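Local coordinates for CBS domain-containing protein (Pyrococcus horikoshii, PDB 2YZI) that is of unknown function but carries a tandem pair of CBS domains, a module that in many relatives binds adenine nucleotides and regulates attached or partner proteins, at residues K16-V20 / L32-V38; V50-F54 / I77-L82; I103-L107 / I117-S121. All coordinates share one frame. Residue numbers count along the deposited sequence, not the author numbering.

Interaction 1. Residues K16-V20 / L32-V38; sequences KLLGV and LMMEFDV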
# COMPACT_ATOMS: atom_id res chain seq x y z
N LYS B 16 12.21 -8.48 -6.25
CA LYS B 16 10.90 -8.57 -6.87
C LYS B 16 10.44 -7.22 -7.45
O LYS B 16 9.56 -6.57 -6.89
CB LYS B 16 9.89 -9.08 -5.84
CG LYS B 16 8.48 -9.28 -6.37
CD LYS B 16 7.51 -9.54 -5.23
CE LYS B 16 6.90 -10.92 -5.32
NZ LYS B 16 6.16 -11.08 -6.60
N LEU B 17 11.04 -6.83 -8.56
CA LEU B 17 10.71 -5.56 -9.22
C LEU B 17 10.24 -5.84 -10.64
O LEU B 17 11.04 -6.19 -11.51
CB LEU B 17 11.94 -4.66 -9.22
CG LEU B 17 12.04 -3.45 -10.14
CD1 LEU B 17 10.84 -2.53 -9.94
CD2 LEU B 17 13.34 -2.72 -9.84
N LEU B 18 8.94 -5.70 -10.88
CA LEU B 18 8.41 -5.97 -12.21
C LEU B 18 8.28 -4.77 -13.11
O LEU B 18 7.99 -3.66 -12.68
CB LEU B 18 7.05 -6.67 -12.11
CG LEU B 18 7.13 -8.14 -11.68
CD1 LEU B 18 7.42 -8.23 -10.19
CD2 LEU B 18 5.84 -8.84 -12.01
N GLY B 19 8.51 -5.01 -14.40
CA GLY B 19 8.42 -3.94 -15.37
C GLY B 19 7.46 -4.27 -16.50
O GLY B 19 7.17 -5.43 -16.78
N VAL B 20 6.95 -3.22 -17.13
CA VAL B 20 6.05 -3.36 -18.26
C VAL B 20 6.55 -2.40 -19.32
O VAL B 20 7.30 -1.47 -19.02
CB VAL B 20 4.59 -3.00 -17.88
CG1 VAL B 20 4.06 -3.98 -16.84
CG2 VAL B 20 4.53 -1.57 -17.34
N LEU B 32 -1.36 -7.67 -13.81
CA LEU B 32 -0.02 -8.13 -13.49
C LEU B 32 0.33 -7.81 -12.03
O LEU B 32 0.95 -8.62 -11.34
CB LEU B 32 0.99 -7.47 -14.44
CG LEU B 32 2.46 -7.85 -14.34
CD1 LEU B 32 2.65 -9.34 -14.56
CD2 LEU B 32 3.23 -7.05 -15.39
N MSE B 33 -0.08 -6.63 -11.57
CA MSE B 33 0.19 -6.20 -10.20
C MSE B 33 -0.54 -7.07 -9.18
O MSE B 33 0.01 -7.42 -8.14
CB MSE B 33 -0.23 -4.74 -10.00
CG MSE B 33 0.65 -3.71 -10.68
SE MSE B 33 -0.25 -1.98 -10.64
CE MSE B 33 0.87 -1.07 -9.33
N MSE B 34 -1.78 -7.42 -9.49
CA MSE B 34 -2.57 -8.25 -8.58
C MSE B 34 -2.03 -9.67 -8.59
O MSE B 34 -2.05 -10.35 -7.57
CB MSE B 34 -4.05 -8.24 -8.98
CG MSE B 34 -4.69 -6.85 -8.97
SE MSE B 34 -4.55 -6.01 -7.22
CE MSE B 34 -5.62 -4.43 -7.50
N GLU B 35 -1.52 -10.11 -9.74
CA GLU B 35 -0.98 -11.46 -9.87
C GLU B 35 0.28 -11.64 -9.03
O GLU B 35 0.39 -12.60 -8.27
CB GLU B 35 -0.64 -11.77 -11.33
CG GLU B 35 -0.19 -13.22 -11.58
CD GLU B 35 0.37 -13.45 -12.98
OE1 GLU B 35 -0.07 -12.78 -13.93
OE2 GLU B 35 1.25 -14.33 -13.12
N PHE B 36 1.21 -10.71 -9.17
CA PHE B 36 2.47 -10.78 -8.44
C PHE B 36 2.53 -10.01 -7.12
O PHE B 36 3.60 -9.86 -6.53
CB PHE B 36 3.61 -10.37 -9.37
CG PHE B 36 3.95 -11.44 -10.36
CD1 PHE B 36 4.67 -12.56 -9.97
CD2 PHE B 36 3.50 -11.36 -11.67
CE1 PHE B 36 4.94 -13.59 -10.86
CE2 PHE B 36 3.77 -12.38 -12.57
CZ PHE B 36 4.49 -13.50 -12.16
N ASP B 37 1.38 -9.53 -6.66
CA ASP B 37 1.29 -8.86 -5.38
C ASP B 37 2.22 -7.65 -5.16
O ASP B 37 2.84 -7.54 -4.10
CB ASP B 37 1.55 -9.88 -4.28
CG ASP B 37 0.77 -9.58 -3.02
OD1 ASP B 37 -0.47 -9.64 -3.07
OD2 ASP B 37 1.40 -9.28 -1.98
N VAL B 38 2.31 -6.77 -6.15
CA VAL B 38 3.15 -5.58 -6.01
C VAL B 38 2.32 -4.31 -6.19
O VAL B 38 1.36 -4.28 -6.95
CB VAL B 38 4.32 -5.58 -7.01
CG1 VAL B 38 5.26 -6.73 -6.69
CG2 VAL B 38 3.80 -5.70 -8.43

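Interaction 2. Residues V50-F54 / I77-L82; sequences VVGFF and IMTRNL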
# COMPACT_ATOMS: atom_id res chain seq x y z
N VAL B 50 14.91 2.03 -17.73
CA VAL B 50 13.74 2.56 -17.06
C VAL B 50 13.39 3.93 -17.60
O VAL B 50 14.21 4.85 -17.60
CB VAL B 50 13.93 2.67 -15.54
CG1 VAL B 50 12.65 3.22 -14.91
CG2 VAL B 50 14.30 1.32 -14.95
N VAL B 51 12.16 4.05 -18.08
CA VAL B 51 11.66 5.29 -18.63
C VAL B 51 10.55 5.84 -17.77
O VAL B 51 10.14 6.98 -17.93
CB VAL B 51 11.11 5.08 -20.05
CG1 VAL B 51 12.27 4.83 -21.02
CG2 VAL B 51 10.16 3.90 -20.05
N GLY B 52 10.06 5.03 -16.84
CA GLY B 52 8.99 5.49 -15.98
C GLY B 52 8.74 4.65 -14.75
O GLY B 52 9.42 3.65 -14.51
N PHE B 53 7.74 5.05 -13.97
CA PHE B 53 7.39 4.38 -12.73
C PHE B 53 5.99 4.82 -12.34
O PHE B 53 5.60 5.97 -12.59
CB PHE B 53 8.37 4.81 -11.63
CG PHE B 53 8.08 4.23 -10.28
CD1 PHE B 53 8.54 2.96 -9.94
CD2 PHE B 53 7.36 4.97 -9.34
CE1 PHE B 53 8.30 2.44 -8.68
CE2 PHE B 53 7.11 4.45 -8.07
CZ PHE B 53 7.58 3.18 -7.74
N PHE B 54 5.23 3.91 -11.72
CA PHE B 54 3.88 4.25 -11.28
C PHE B 54 3.32 3.25 -10.26
O PHE B 54 3.70 2.07 -10.23
CB PHE B 54 2.94 4.38 -12.49
CG PHE B 54 2.59 3.07 -13.16
CD1 PHE B 54 1.58 2.26 -12.64
CD2 PHE B 54 3.26 2.67 -14.31
CE1 PHE B 54 1.24 1.06 -13.27
CE2 PHE B 54 2.93 1.47 -14.96
CZ PHE B 54 1.92 0.67 -14.44
N ILE B 77 0.15 7.82 -17.73
CA ILE B 77 -0.04 8.09 -16.31
C ILE B 77 1.19 7.87 -15.45
O ILE B 77 1.13 8.08 -14.24
CB ILE B 77 -1.16 7.22 -15.72
CG1 ILE B 77 -0.80 5.74 -15.84
CG2 ILE B 77 -2.46 7.53 -16.40
CD1 ILE B 77 -1.63 4.84 -14.97
N MSE B 78 2.28 7.43 -16.06
CA MSE B 78 3.51 7.18 -15.31
C MSE B 78 4.28 8.45 -14.97
O MSE B 78 4.15 9.46 -15.66
CB MSE B 78 4.42 6.24 -16.10
CG MSE B 78 5.00 6.85 -17.35
SE MSE B 78 5.97 5.55 -18.38
CE MSE B 78 7.10 6.78 -19.40
N THR B 79 5.08 8.39 -13.91
CA THR B 79 5.91 9.52 -13.49
C THR B 79 7.26 9.27 -14.14
O THR B 79 7.74 8.14 -14.16
CB THR B 79 6.09 9.58 -11.95
OG1 THR B 79 6.50 8.30 -11.45
CG2 THR B 79 4.79 9.98 -11.28
N ARG B 80 7.87 10.32 -14.67
CA ARG B 80 9.14 10.16 -15.36
C ARG B 80 10.44 10.55 -14.65
O ARG B 80 11.39 11.01 -15.27
CB ARG B 80 9.04 10.84 -16.73
CG ARG B 80 7.98 10.23 -17.64
CD ARG B 80 7.98 10.90 -19.03
NE ARG B 80 7.12 10.22 -19.98
CZ ARG B 80 5.80 10.25 -19.96
NH1 ARG B 80 5.17 10.93 -19.02
NH2 ARG B 80 5.10 9.59 -20.88
N ASN B 81 10.46 10.36 -13.34
CA ASN B 81 11.67 10.59 -12.55
C ASN B 81 11.48 9.67 -11.37
O ASN B 81 10.36 9.43 -10.94
CB ASN B 81 11.82 12.05 -12.10
CG ASN B 81 10.62 12.56 -11.37
OD1 ASN B 81 9.64 12.96 -11.99
ND2 ASN B 81 10.68 12.55 -10.05
N LEU B 82 12.58 9.13 -10.84
CA LEU B 82 12.49 8.19 -9.73
C LEU B 82 13.00 8.73 -8.41
O LEU B 82 13.90 9.56 -8.36
CB LEU B 82 13.27 6.93 -10.08
CG LEU B 82 13.03 6.39 -11.49
CD1 LEU B 82 14.08 5.34 -11.83
CD2 LEU B 82 11.62 5.82 -11.59

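Interaction 3. Residues I103-L107 / I117-S121; sequences IKHIL and IFTLS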
# COMPACT_ATOMS: atom_id res chain seq x y z
N ILE B 103 5.69 8.14 0.14
CA ILE B 103 5.64 7.01 -0.77
C ILE B 103 5.61 5.66 -0.05
O ILE B 103 6.05 5.54 1.09
CB ILE B 103 6.82 7.02 -1.76
CG1 ILE B 103 8.14 7.08 -0.98
CG2 ILE B 103 6.69 8.21 -2.71
CD1 ILE B 103 9.37 6.99 -1.88
N LYS B 104 5.06 4.66 -0.73
CA LYS B 104 4.95 3.32 -0.17
C LYS B 104 5.98 2.38 -0.78
O LYS B 104 6.12 1.23 -0.35
CB LYS B 104 3.55 2.76 -0.42
CG LYS B 104 2.43 3.52 0.26
CD LYS B 104 1.10 2.80 0.07
CE LYS B 104 0.02 3.40 0.95
NZ LYS B 104 -1.23 2.61 0.88
N HIS B 105 6.67 2.87 -1.80
CA HIS B 105 7.69 2.08 -2.50
C HIS B 105 8.84 3.01 -2.86
O HIS B 105 8.61 4.14 -3.28
CB HIS B 105 7.13 1.47 -3.79
CG HIS B 105 5.64 1.30 -3.79
ND1 HIS B 105 4.77 2.36 -3.74
CD2 HIS B 105 4.87 0.19 -3.84
CE1 HIS B 105 3.52 1.92 -3.75
NE2 HIS B 105 3.56 0.60 -3.82
N ILE B 106 10.07 2.53 -2.70
CA ILE B 106 11.23 3.34 -3.06
C ILE B 106 12.27 2.47 -3.77
O ILE B 106 12.69 1.44 -3.25
CB ILE B 106 11.86 4.01 -1.80
CG1 ILE B 106 12.93 5.01 -2.23
CG2 ILE B 106 12.43 2.96 -0.86
CD1 ILE B 106 13.42 5.93 -1.12
N LEU B 107 12.66 2.89 -4.97
CA LEU B 107 13.64 2.13 -5.76
C LEU B 107 15.02 2.20 -5.12
O LEU B 107 15.42 3.24 -4.59
CB LEU B 107 13.68 2.66 -7.20
CG LEU B 107 12.44 2.37 -8.05
CD1 LEU B 107 12.50 3.07 -9.38
CD2 LEU B 107 12.33 0.87 -8.25
N ILE B 117 14.02 -2.77 -4.79
CA ILE B 117 13.00 -1.87 -4.32
C ILE B 117 12.65 -2.21 -2.87
O ILE B 117 12.71 -3.37 -2.48
CB ILE B 117 11.73 -1.99 -5.18
CG1 ILE B 117 10.72 -0.91 -4.79
CG2 ILE B 117 11.13 -3.38 -5.02
CD1 ILE B 117 9.47 -0.92 -5.63
N PHE B 118 12.32 -1.19 -2.08
CA PHE B 118 11.92 -1.41 -0.70
C PHE B 118 10.49 -0.91 -0.57
O PHE B 118 10.18 0.22 -0.93
CB PHE B 118 12.83 -0.65 0.27
CG PHE B 118 12.43 -0.80 1.71
CD1 PHE B 118 12.52 -2.03 2.36
CD2 PHE B 118 11.93 0.28 2.42
CE1 PHE B 118 12.12 -2.19 3.69
CE2 PHE B 118 11.53 0.14 3.77
CZ PHE B 118 11.63 -1.10 4.40
N THR B 119 9.62 -1.76 -0.04
CA THR B 119 8.21 -1.41 0.10
C THR B 119 7.74 -1.50 1.54
O THR B 119 8.49 -1.94 2.42
CB THR B 119 7.32 -2.35 -0.76
OG1 THR B 119 7.29 -3.66 -0.19
CG2 THR B 119 7.87 -2.45 -2.17
N LEU B 120 6.50 -1.09 1.80
CA LEU B 120 5.97 -1.16 3.15
C LEU B 120 5.79 -2.62 3.53
O LEU B 120 5.87 -2.98 4.70
CB LEU B 120 4.64 -0.41 3.27
CG LEU B 120 4.76 1.12 3.17
CD1 LEU B 120 3.52 1.75 3.76
CD2 LEU B 120 5.99 1.61 3.90
N SER B 121 5.56 -3.47 2.53
CA SER B 121 5.41 -4.90 2.78
C SER B 121 6.75 -5.43 3.28
O SER B 121 6.79 -6.29 4.17
CB SER B 121 5.01 -5.65 1.51
OG SER B 121 3.67 -5.37 1.16

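Interaction 1. Residues K16-V20 / L32-V38
In the beta-alpha-beta unit of the first CBS domain, strand 19-20, helix 26-35 and strand 40-44, the first strand and the helix meet here, where the chain entering strand 19-20 runs past the C-terminal end of the helix and the turn behind it. Lys16 reaches across with a side chain that is straight as far as CD and then bends: its NZ donates a hydrogen bond to Phe36 O at 2.8 Å, and the aliphatic part of the chain covers Val38, CD to CG1 3.9 Å. Phe36 is the first residue to leave helical phi/psi, consistent with its carbonyl being open to an outside donor. Next to it in the turn, Asp37 makes a long, weak ion pair with Lys104 of the second subunit. Leu17 points away from the helix and packs on Val42 of the parallel strand 40-44. Leu18 makes most of the apolar contacts. Its CD2 lies 3.5 Å from Phe36 CD2 and 4.1 Å from Leu32 CD1, while its CD1 is 4.4 Å from Val38 CG1, so one leucine spans the last helical turn and the turn after it. With Val20 the side chain returns to the helix side, resting on Leu41 beyond the segments, and Val20 CG1 lies 3.5 Å from Leu32 CD2.

Interaction 2. Residues V50-F54 / I77-L82
Ile77 opens the segment: Ile77 O lies 4.5 Å from Phe54 CB, and the isoleucine side chain packs on Ile59 and Val63 of helix 56-64. Met78, a selenomethionine, lies along the strand: SE is 3.9 Å from Gly52 CA, CE is 3.4 Å from Val51 O and CB is 4.2 Å from Phe54 CD2. The absence of a side chain at Gly52 leaves room for the selenium, since a CB there would clash with it. Thr79 then forms a single antiparallel bridge with Phe53, a hydrogen-bonded pair. Thr79 N donates to Phe53 O at 2.8 Å, the return bond from Phe53 N to Thr79 O is weak at 3.1 Å, and Thr79 OG1 gives Phe53 O a second donor at 2.7 Å. Strand 50-55 is the outermost strand of the first CBS domain's sheet within this chain, and the loop between helix 56-64 and strand 84-86 thus pairs with its outer edge, beside the classic beta bulge in which Val51 and Gly52 both face Val43. Arg80 places CG 3.9 Å from Val51 O. Asn81 turns outward. Leu82 swings back over the strand, CD2 to Phe53 CB 3.4 Å and CD1 to Val50 CG1 4.0 Å.

Interaction 3. Residues I103-L107 / I117-S121
Backbone hydrogen bonds define the contact. Ile106 and Phe118 form an antiparallel hydrogen-bonded pair in the second CBS domain's beta hairpin, with Ile106 N to Phe118 O and Phe118 N to Ile106 O both 2.9 Å. Beyond the strand end, Leu120 N makes a weak bond to Lys104 O at 3.2 Å. CA-H...O contacts fill in between, such as His105 CA to Phe118 O at 3.5 Å. Apolar contacts sort by face. Ile106 CG2 meets Phe118 CB at 3.8 Å on the face covered by helix 91-101; on the other, His105 CB touches Ile117 CD1 at 3.8 Å and Leu107 CD2 lies 4.2 Å from Ile117 CG1, facing strand 40-44 of the first CBS domain. Thr119 is the N-cap of helix 120-127, its OG1 accepting a weak bond from Ser121 N at 3.2 Å. Main-chain pairing therefore fixes the hairpin's register, leaving Ile106 and Phe118 to face the helix and the mixed face of His105, Leu107, Ile117 and Thr119 to face the first CBS domain of the same chain.

Interaction 3 is the buried contact, interaction 2 is partly buried, and interaction 1 lies at the surface. Their chemistry differs as well: regular strand pairing in 103-107 / 117-121, one bridge reinforced by a threonine hydroxyl in 50-54 / 77-82, and side-chain packing with a lysine-to-carbonyl bond in 16-20 / 32-38. Interactions 1 and 2 reach the same sheet from its two outer strands and meet where Val20 and Met33 pack on Phe54. Interaction 3 belongs to the second CBS domain, and Leu107 bridges the domains, touching Leu17 of interaction 1 as well as Phe53 and Leu82 of interaction 2. Interactions 1 and 3 also touch the second subunit.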